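Side-chain contacts in laminin subunit ALPHA-1 (Mus musculus, PDB 2JD4), which forms part of the basement membrane protein laminin-111, its LG4-5 domain pair carrying cell surface anchorage sites and binding metal ions: residues V108-I113 and A117-D122; G255-H260 and L299-N304; G20-G25 and S30-P35. The protein carries 4 engineered substitutions. All coordinates share one frame; numbering follows the deposited sequence.

Contact 1 (V108-I113 and A117-D122); sequences VKTEYI and AFMTVD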
loop_
_atom_site.group_PDB
_atom_site.type_symbol
_atom_site.label_atom_id
_atom_site.label_comp_id
_atom_site.label_asym_id
_atom_site.label_seq_id
_atom_site.Cartn_x
_atom_site.Cartn_y
_atom_site.Cartn_z
ATOM N N VAL A 108 11.269 -5.166 -17.505
ATOM C CA VAL A 108 12.443 -5.421 -16.678
ATOM C C VAL A 108 13.060 -6.774 -16.989
ATOM O O VAL A 108 12.354 -7.746 -17.236
ATOM C CB VAL A 108 12.071 -5.382 -15.180
ATOM C CG1 VAL A 108 13.267 -5.806 -14.330
ATOM C CG2 VAL A 108 11.612 -3.967 -14.800
ATOM N N LYS A 109 14.385 -6.829 -16.981
ATOM C CA LYS A 109 15.090 -8.068 -17.253
ATOM C C LYS A 109 16.256 -8.223 -16.279
ATOM O O LYS A 109 17.008 -7.278 -16.054
ATOM C CB LYS A 109 15.615 -8.067 -18.694
ATOM C CG LYS A 109 16.297 -9.362 -19.110
ATOM C CD LYS A 109 17.214 -9.145 -20.312
ATOM C CE LYS A 109 16.479 -8.566 -21.509
ATOM N NZ LYS A 109 17.423 -8.303 -22.637
ATOM N N THR A 110 16.386 -9.403 -15.680
ATOM C CA THR A 110 17.489 -9.672 -14.766
ATOM C C THR A 110 18.205 -10.880 -15.348
ATOM O O THR A 110 17.570 -11.874 -15.705
ATOM C CB THR A 110 17.012 -9.981 -13.323
ATOM O OG1 THR A 110 16.208 -11.166 -13.311
ATOM C CG2 THR A 110 16.201 -8.813 -12.769
ATOM N N GLU A 111 19.525 -10.797 -15.447
ATOM C CA GLU A 111 20.277 -11.888 -16.038
ATOM C C GLU A 111 21.549 -12.332 -15.353
ATOM O O GLU A 111 22.461 -11.544 -15.140
ATOM C CB GLU A 111 20.634 -11.553 -17.484
ATOM C CG GLU A 111 19.517 -11.729 -18.477
ATOM C CD GLU A 111 19.989 -11.496 -19.895
ATOM O OE1 GLU A 111 19.739 -10.396 -20.434
ATOM O OE2 GLU A 111 20.628 -12.410 -20.459
ATOM N N TYR A 112 21.582 -13.616 -15.023
ATOM C CA TYR A 112 22.744 -14.259 -14.441
ATOM C C TYR A 112 23.124 -15.267 -15.520
ATOM O O TYR A 112 22.333 -16.148 -15.854
ATOM C CB TYR A 112 22.387 -15.007 -13.159
ATOM C CG TYR A 112 23.223 -16.258 -12.928
ATOM C CD1 TYR A 112 24.620 -16.209 -12.945
ATOM C CD2 TYR A 112 22.613 -17.493 -12.706
ATOM C CE1 TYR A 112 25.389 -17.370 -12.752
ATOM C CE2 TYR A 112 23.368 -18.657 -12.510
ATOM C CZ TYR A 112 24.754 -18.588 -12.536
ATOM O OH TYR A 112 25.496 -19.738 -12.352
ATOM N N ILE A 113 24.310 -15.127 -16.095
ATOM C CA ILE A 113 24.729 -16.070 -17.117
ATOM C C ILE A 113 26.244 -16.258 -17.088
ATOM O O ILE A 113 27.008 -15.298 -17.200
ATOM C CB ILE A 113 24.250 -15.620 -18.521
ATOM C CG1 ILE A 113 24.559 -16.713 -19.546
ATOM C CG2 ILE A 113 24.892 -14.301 -18.905
ATOM C CD1 ILE A 113 23.934 -16.470 -20.900
ATOM N N ALA A 117 26.593 -10.994 -14.494
ATOM C CA ALA A 117 25.213 -10.701 -14.115
ATOM C C ALA A 117 24.925 -9.243 -14.452
ATOM O O ALA A 117 25.800 -8.390 -14.312
ATOM C CB ALA A 117 25.011 -10.949 -12.626
ATOM N N PHE A 118 23.710 -8.958 -14.913
ATOM C CA PHE A 118 23.341 -7.588 -15.257
ATOM C C PHE A 118 21.824 -7.375 -15.276
ATOM O O PHE A 118 21.054 -8.331 -15.201
ATOM C CB PHE A 118 23.964 -7.199 -16.605
ATOM C CG PHE A 118 23.501 -8.035 -17.765
ATOM C CD1 PHE A 118 22.448 -7.611 -18.570
ATOM C CD2 PHE A 118 24.113 -9.251 -18.049
ATOM C CE1 PHE A 118 22.012 -8.388 -19.645
ATOM C CE2 PHE A 118 23.685 -10.036 -19.119
ATOM C CZ PHE A 118 22.635 -9.605 -19.917
ATOM N N MET A 119 21.405 -6.116 -15.365
ATOM C CA MET A 119 19.984 -5.774 -15.373
ATOM C C MET A 119 19.635 -4.841 -16.515
ATOM O O MET A 119 20.470 -4.061 -16.967
ATOM C CB MET A 119 19.592 -5.071 -14.078
ATOM C CG MET A 119 19.931 -5.799 -12.808
ATOM S SD MET A 119 19.422 -4.781 -11.415
ATOM C CE MET A 119 17.611 -4.878 -11.639
ATOM N N THR A 120 18.384 -4.902 -16.955
ATOM C CA THR A 120 17.912 -4.047 -18.036
ATOM C C THR A 120 16.520 -3.520 -17.705
ATOM O O THR A 120 15.659 -4.271 -17.250
ATOM C CB THR A 120 17.828 -4.820 -19.374
ATOM O OG1 THR A 120 19.077 -5.474 -19.635
ATOM C CG2 THR A 120 17.514 -3.868 -20.516
ATOM N N VAL A 121 16.312 -2.225 -17.912
ATOM C CA VAL A 121 15.009 -1.614 -17.677
ATOM C C VAL A 121 14.686 -0.779 -18.905
ATOM O O VAL A 121 15.443 0.115 -19.274
ATOM C CB VAL A 121 14.992 -0.713 -16.413
ATOM C CG1 VAL A 121 13.614 -0.043 -16.265
ATOM C CG2 VAL A 121 15.291 -1.551 -15.170
ATOM N N ASP A 122 13.567 -1.091 -19.546
ATOM C CA ASP A 122 13.143 -0.393 -20.748
ATOM C C ASP A 122 14.261 -0.338 -21.792
ATOM O O ASP A 122 14.462 0.686 -22.433
ATOM C CB ASP A 122 12.674 1.030 -20.420
ATOM C CG ASP A 122 11.457 1.051 -19.502
ATOM O OD1 ASP A 122 10.594 0.162 -19.641
ATOM O OD2 ASP A 122 11.359 1.962 -18.650
HETATM O O HOH W 1 19.390 -7.604 -18.203
#
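E111 and F118 meet on one face of an antiparallel beta hairpin, strands 106-113 and 116-121, which lies within a sheet of the first laminin G beta sandwich. The two strands run 172° apart, and four backbone hydrogen bonds join K109 to T120 and E111 to F118. In the second pair E111 N and F118 O are 2.9 Å apart.

The side chains alternate between two environments. V108, T110, Y112, A117, M119 and V121 share the face turned to the other sheet, where V108 and M119 pack on L81 and A117 on F85. V108 CG2 and V121 CG2 are 4.4 Å apart. The polar ends on this face are satisfied: T110 OG1 pairs with Y61 OH and Y112 OH with R42 O. Y112 also touches L87, one of the magnesium site residues.

On the other face, F118 carries its ring in the crowded position between backbone N and carbonyl carbon (chi1 62°), which folds it back across the neighbouring strand. E111 CB lies over one ring face, 3.9 Å from the F118 centroid and 20° off the normal, a CH-pi contact. I113 CG2 approaches the ring's rim near its plane, 4.4 Å from F118 CE2, while E125, S126 and S128 of the next strand touch F118 as well. A glycine in place of E111 takes CB off this ring face, and the phenyl group, still edged by I113, would probably be freer to shift.

Further along, K109 and T120 point the same way side by side, their CB atoms 4.0 Å apart. A water sits beside them, 2.6 Å from T120 OG1 and weakly donating to K109 O.

Contact 2 (G255-H260 and L299-N304); sequences GKVLFH and LTVDGN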
loop_
_atom_site.group_PDB
_atom_site.type_symbol
_atom_site.label_atom_id
_atom_site.label_comp_id
_atom_site.label_asym_id
_atom_site.label_seq_id
_atom_site.Cartn_x
_atom_site.Cartn_y
_atom_site.Cartn_z
ATOM N N GLY A 255 -20.669 17.041 3.328
ATOM C CA GLY A 255 -19.739 17.933 2.661
ATOM C C GLY A 255 -18.756 18.676 3.545
ATOM O O GLY A 255 -17.905 19.407 3.042
ATOM N N LYS A 256 -18.859 18.503 4.858
ATOM C CA LYS A 256 -17.943 19.171 5.780
ATOM C C LYS A 256 -17.023 18.168 6.467
ATOM O O LYS A 256 -17.371 17.000 6.614
ATOM C CB LYS A 256 -18.732 19.939 6.844
ATOM C CG LYS A 256 -19.481 21.149 6.307
ATOM C CD LYS A 256 -20.870 21.261 6.910
ATOM C CE LYS A 256 -20.831 21.318 8.426
ATOM N NZ LYS A 256 -22.205 21.444 8.989
ATOM N N VAL A 257 -15.850 18.631 6.884
ATOM C CA VAL A 257 -14.903 17.774 7.577
ATOM C C VAL A 257 -14.941 18.112 9.067
ATOM O O VAL A 257 -14.849 19.285 9.448
ATOM C CB VAL A 257 -13.469 17.967 7.038
ATOM C CG1 VAL A 257 -12.488 17.117 7.834
ATOM C CG2 VAL A 257 -13.414 17.575 5.568
ATOM N N LEU A 258 -15.088 17.081 9.897
ATOM C CA LEU A 258 -15.144 17.250 11.344
ATOM C C LEU A 258 -14.011 16.493 12.028
ATOM O O LEU A 258 -13.707 15.347 11.677
ATOM C CB LEU A 258 -16.477 16.738 11.890
ATOM C CG LEU A 258 -17.759 17.209 11.203
ATOM C CD1 LEU A 258 -18.970 16.592 11.899
ATOM C CD2 LEU A 258 -17.835 18.729 11.236
ATOM N N PHE A 259 -13.396 17.151 13.005
ATOM C CA PHE A 259 -12.305 16.584 13.786
ATOM C C PHE A 259 -12.755 16.646 15.248
ATOM O O PHE A 259 -12.778 17.722 15.844
ATOM C CB PHE A 259 -11.035 17.417 13.561
ATOM C CG PHE A 259 -9.847 16.984 14.383
ATOM C CD1 PHE A 259 -9.625 15.645 14.678
ATOM C CD2 PHE A 259 -8.911 17.922 14.804
ATOM C CE1 PHE A 259 -8.490 15.246 15.378
ATOM C CE2 PHE A 259 -7.768 17.538 15.504
ATOM C CZ PHE A 259 -7.555 16.197 15.792
ATOM N N HIS A 260 -13.141 15.497 15.802
ATOM C CA HIS A 260 -13.607 15.416 17.189
ATOM C C HIS A 260 -12.521 14.887 18.104
ATOM O O HIS A 260 -11.735 14.024 17.722
ATOM C CB HIS A 260 -14.801 14.466 17.316
ATOM C CG HIS A 260 -15.914 14.740 16.357
ATOM N ND1 HIS A 260 -16.702 15.867 16.430
ATOM C CD2 HIS A 260 -16.381 14.019 15.309
ATOM C CE1 HIS A 260 -17.609 15.830 15.469
ATOM N NE2 HIS A 260 -17.434 14.718 14.775
ATOM N N LEU A 299 -7.642 21.898 12.716
ATOM C CA LEU A 299 -8.015 21.183 11.497
ATOM C C LEU A 299 -7.708 22.077 10.297
ATOM O O LEU A 299 -8.151 23.225 10.235
ATOM C CB LEU A 299 -9.511 20.835 11.498
ATOM C CG LEU A 299 -10.032 20.244 10.179
ATOM C CD1 LEU A 299 -9.252 18.983 9.835
ATOM C CD2 LEU A 299 -11.522 19.950 10.284
ATOM N N THR A 300 -6.947 21.549 9.345
ATOM C CA THR A 300 -6.583 22.312 8.161
ATOM C C THR A 300 -6.911 21.525 6.893
ATOM O O THR A 300 -6.425 20.405 6.704
ATOM C CB THR A 300 -5.081 22.641 8.175
ATOM O OG1 THR A 300 -4.743 23.273 9.416
ATOM C CG2 THR A 300 -4.728 23.573 7.025
ATOM N N VAL A 301 -7.751 22.105 6.043
ATOM C CA VAL A 301 -8.138 21.467 4.786
ATOM C C VAL A 301 -7.766 22.390 3.630
ATOM O O VAL A 301 -8.197 23.550 3.581
ATOM C CB VAL A 301 -9.654 21.189 4.732
ATOM C CG1 VAL A 301 -9.996 20.459 3.443
ATOM C CG2 VAL A 301 -10.075 20.356 5.938
ATOM N N ASP A 302 -6.961 21.871 2.707
ATOM C CA ASP A 302 -6.501 22.644 1.562
ATOM C C ASP A 302 -5.902 23.981 2.003
ATOM O O ASP A 302 -6.074 25.002 1.336
ATOM C CB ASP A 302 -7.645 22.885 0.568
ATOM C CG ASP A 302 -8.130 21.602 -0.088
ATOM O OD1 ASP A 302 -7.303 20.679 -0.268
ATOM O OD2 ASP A 302 -9.330 21.522 -0.435
ATOM N N GLY A 303 -5.202 23.970 3.133
ATOM C CA GLY A 303 -4.578 25.187 3.628
ATOM C C GLY A 303 -5.435 26.046 4.545
ATOM O O GLY A 303 -4.923 26.962 5.187
ATOM N N ASN A 304 -6.732 25.756 4.609
ATOM C CA ASN A 304 -7.656 26.509 5.455
ATOM C C ASN A 304 -7.713 25.900 6.855
ATOM O O ASN A 304 -8.083 24.735 7.019
ATOM C CB ASN A 304 -9.047 26.502 4.822
ATOM C CG ASN A 304 -9.032 26.997 3.387
ATOM O OD1 ASN A 304 -8.890 28.194 3.132
ATOM N ND2 ASN A 304 -9.164 26.074 2.442
#
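V257 is the first residue of strand 256-262 to meet the segment 299-304. Its CG1, trans to the backbone N (chi1 177°), comes 3.9 Å from L299 CD2, the two side chains crossing obliquely. The same leucine methyl also rests 3.5 Å from V257 O, and V257 CB lies 4.3 Å from V301 CG2, so the valine is met by two residues of the facing strand. Two residues on, F259 points the same way as V257; its CB is 4.2 Å from L299 CD2. L299 CD2 thus touches both residues, and L299 CB lies near the F259 ring as well.

Beyond V301 the facing chain reverses in a type I' beta turn, where V301 O accepts from both N304 N and N304 ND2, the latter at 2.9 Å.

No hydrogen bond links the segments. The axes of the two short strands come within 8.4 Å at closest, at 157°, as expected of apolar packing between the facing layers of a laminin G beta sandwich. Around this core, V257 also touches L280 and L288, F259 packs on L250 and A290, and V301 on Y272, while strand 256-262 is paired with 247-253 and 267-272, and strand 296-301 with 286-293 and 304-308.

Contact 3 (G20-G25 and S30-P35); sequences GAHQFG and SHLVLP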
loop_
_atom_site.group_PDB
_atom_site.type_symbol
_atom_site.label_atom_id
_atom_site.label_comp_id
_atom_site.label_asym_id
_atom_site.label_seq_id
_atom_site.Cartn_x
_atom_site.Cartn_y
_atom_site.Cartn_z
ATOM N N GLY A 20 -5.072 -10.717 -18.036
ATOM C CA GLY A 20 -3.795 -11.387 -17.865
ATOM C C GLY A 20 -2.757 -10.609 -17.073
ATOM O O GLY A 20 -1.564 -10.629 -17.402
ATOM N N ALA A 21 -3.208 -9.906 -16.043
ATOM C CA ALA A 21 -2.294 -9.145 -15.201
ATOM C C ALA A 21 -2.757 -9.319 -13.765
ATOM O O ALA A 21 -3.944 -9.562 -13.518
ATOM C CB ALA A 21 -2.309 -7.674 -15.588
ATOM N N HIS A 22 -1.830 -9.196 -12.819
ATOM C CA HIS A 22 -2.185 -9.351 -11.413
ATOM C C HIS A 22 -1.684 -8.187 -10.555
ATOM O O HIS A 22 -0.576 -7.685 -10.756
ATOM C CB HIS A 22 -1.607 -10.673 -10.882
ATOM C CG HIS A 22 -2.117 -11.885 -11.603
ATOM N ND1 HIS A 22 -3.262 -12.553 -11.223
ATOM C CD2 HIS A 22 -1.647 -12.539 -12.691
ATOM C CE1 HIS A 22 -3.473 -13.565 -12.044
ATOM N NE2 HIS A 22 -2.508 -13.579 -12.945
ATOM N N GLN A 23 -2.507 -7.769 -9.598
ATOM C CA GLN A 23 -2.141 -6.688 -8.691
ATOM C C GLN A 23 -1.698 -7.314 -7.371
ATOM O O GLN A 23 -2.421 -8.122 -6.798
ATOM C CB GLN A 23 -3.336 -5.763 -8.419
ATOM C CG GLN A 23 -3.017 -4.610 -7.455
ATOM C CD GLN A 23 -2.265 -3.468 -8.121
ATOM O OE1 GLN A 23 -1.754 -2.575 -7.446
ATOM N NE2 GLN A 23 -2.206 -3.487 -9.451
ATOM N N PHE A 24 -0.516 -6.938 -6.898
ATOM C CA PHE A 24 -0.002 -7.454 -5.637
ATOM C C PHE A 24 0.058 -6.321 -4.609
ATOM O O PHE A 24 -0.345 -5.192 -4.890
ATOM C CB PHE A 24 1.390 -8.071 -5.839
ATOM C CG PHE A 24 1.403 -9.225 -6.802
ATOM C CD1 PHE A 24 1.566 -9.005 -8.167
ATOM C CD2 PHE A 24 1.224 -10.532 -6.346
ATOM C CE1 PHE A 24 1.548 -10.075 -9.073
ATOM C CE2 PHE A 24 1.206 -11.604 -7.236
ATOM C CZ PHE A 24 1.368 -11.373 -8.605
ATOM N N GLY A 25 0.549 -6.625 -3.413
ATOM C CA GLY A 25 0.640 -5.603 -2.384
ATOM C C GLY A 25 -0.653 -5.277 -1.644
ATOM O O GLY A 25 -0.666 -4.367 -0.818
ATOM N N SER A 30 0.601 -10.911 -0.335
ATOM C CA SER A 30 -0.046 -11.216 -1.605
ATOM C C SER A 30 1.030 -11.854 -2.484
ATOM O O SER A 30 2.136 -11.329 -2.574
ATOM C CB SER A 30 -0.546 -9.937 -2.282
ATOM O OG SER A 30 -1.433 -9.221 -1.444
ATOM N N HIS A 31 0.715 -12.968 -3.133
ATOM C CA HIS A 31 1.703 -13.621 -3.990
ATOM C C HIS A 31 1.110 -14.753 -4.822
ATOM O O HIS A 31 -0.029 -15.167 -4.611
ATOM C CB HIS A 31 2.824 -14.222 -3.130
ATOM C CG HIS A 31 2.396 -15.438 -2.368
ATOM N ND1 HIS A 31 1.568 -15.376 -1.268
ATOM C CD2 HIS A 31 2.583 -16.756 -2.621
ATOM C CE1 HIS A 31 1.257 -16.600 -0.880
ATOM N NE2 HIS A 31 1.860 -17.456 -1.686
ATOM N N LEU A 32 1.911 -15.240 -5.764
ATOM C CA LEU A 32 1.567 -16.380 -6.606
ATOM C C LEU A 32 2.782 -17.307 -6.504
ATOM O O LEU A 32 3.920 -16.836 -6.480
ATOM C CB LEU A 32 1.401 -15.979 -8.080
ATOM C CG LEU A 32 0.239 -15.102 -8.547
ATOM C CD1 LEU A 32 0.342 -14.911 -10.059
ATOM C CD2 LEU A 32 -1.087 -15.755 -8.183
ATOM N N VAL A 33 2.543 -18.607 -6.416
ATOM C CA VAL A 33 3.627 -19.580 -6.381
ATOM C C VAL A 33 3.504 -20.295 -7.720
ATOM O O VAL A 33 2.521 -20.993 -7.974
ATOM C CB VAL A 33 3.464 -20.582 -5.227
ATOM C CG1 VAL A 33 4.573 -21.632 -5.289
ATOM C CG2 VAL A 33 3.510 -19.840 -3.889
ATOM N N LEU A 34 4.490 -20.086 -8.583
ATOM C CA LEU A 34 4.482 -20.666 -9.919
ATOM C C LEU A 34 5.486 -21.800 -10.106
ATOM O O LEU A 34 6.631 -21.720 -9.654
ATOM C CB LEU A 34 4.767 -19.571 -10.946
ATOM C CG LEU A 34 3.893 -18.315 -10.893
ATOM C CD1 LEU A 34 4.338 -17.351 -11.983
ATOM C CD2 LEU A 34 2.431 -18.690 -11.088
ATOM N N PRO A 35 5.070 -22.870 -10.795
ATOM C CA PRO A 35 5.941 -24.023 -11.042
ATOM C C PRO A 35 6.995 -23.707 -12.098
ATOM O O PRO A 35 6.724 -22.964 -13.034
ATOM C CB PRO A 35 4.974 -25.106 -11.553
ATOM C CG PRO A 35 3.583 -24.543 -11.316
ATOM C CD PRO A 35 3.755 -23.063 -11.422
#
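L32 meets two rings of the segment 20-25 at once, one on its face and the other on its edge. Its CD1 methyl stands over the centre of the H22 imidazole, 4.2 Å from the centroid and 12° off the ring normal, in a CH-pi contact. The F24 ring arrives edge on instead, with CE2 3.9 Å from L32 CG. Both aromatic side chains cross L32 at about a right angle.

The rim of F24 continues along the opposing backbone. F24 CE2 is 3.9 Å from H31 CA, and F24 CD2 is 4.0 Å from S30 O, so the ring slots its edge against the chain rather than laying a face on it. Its CG lies anti to the carbonyl carbon (chi1 -61°), which carries the phenyl group across to the strand 31-35. Beside it S30 CB packs 3.7 Å from G25 N. G25 has backbone angles at which a side chain would collide with the carbonyl O of F24.

No hydrogen bond runs directly between the segments, but S164 links them: its OG bonds to both G25 N and S30 O. The S30 hydroxyl is itself held by S27 N and A189 O, which is consistent with a well-defined start to strand 31-35. F24 rests on I169, and Q23, whose CB points away from the segment 30-35, touches C168 and C193, the partners of a disulfide.

Backbone bonds then commit each segment to a different layer. H22 pairs with I169 and F24 with A167 of strand 167-174, whereas L32 pairs with L146 and H31 with S188. Apolar and aromatic side chains interleaved between two antiparallel sheets in this way are characteristic of the laminin G fold, a beta sandwich of the concanavalin-like jelly-roll type.

Overall arrangement
From the N terminus the three contacts follow one another in series, without nesting or crossing. Contact 3 comes first, closing a loop of four residues that carries the chain from one sheet of the first laminin G sandwich to the other. Contact 1 then closes a tight reversal of three residues within a single sheet, the one that strand 22-23 of contact 3 also joins; the centres of these two contacts are about 21 Å apart. Contact 2 spans 38 intervening residues in the second laminin G domain, pairing facing layers. Its centre lies about 48 Å from that of contact 1, on the opposite side of the chain's centre.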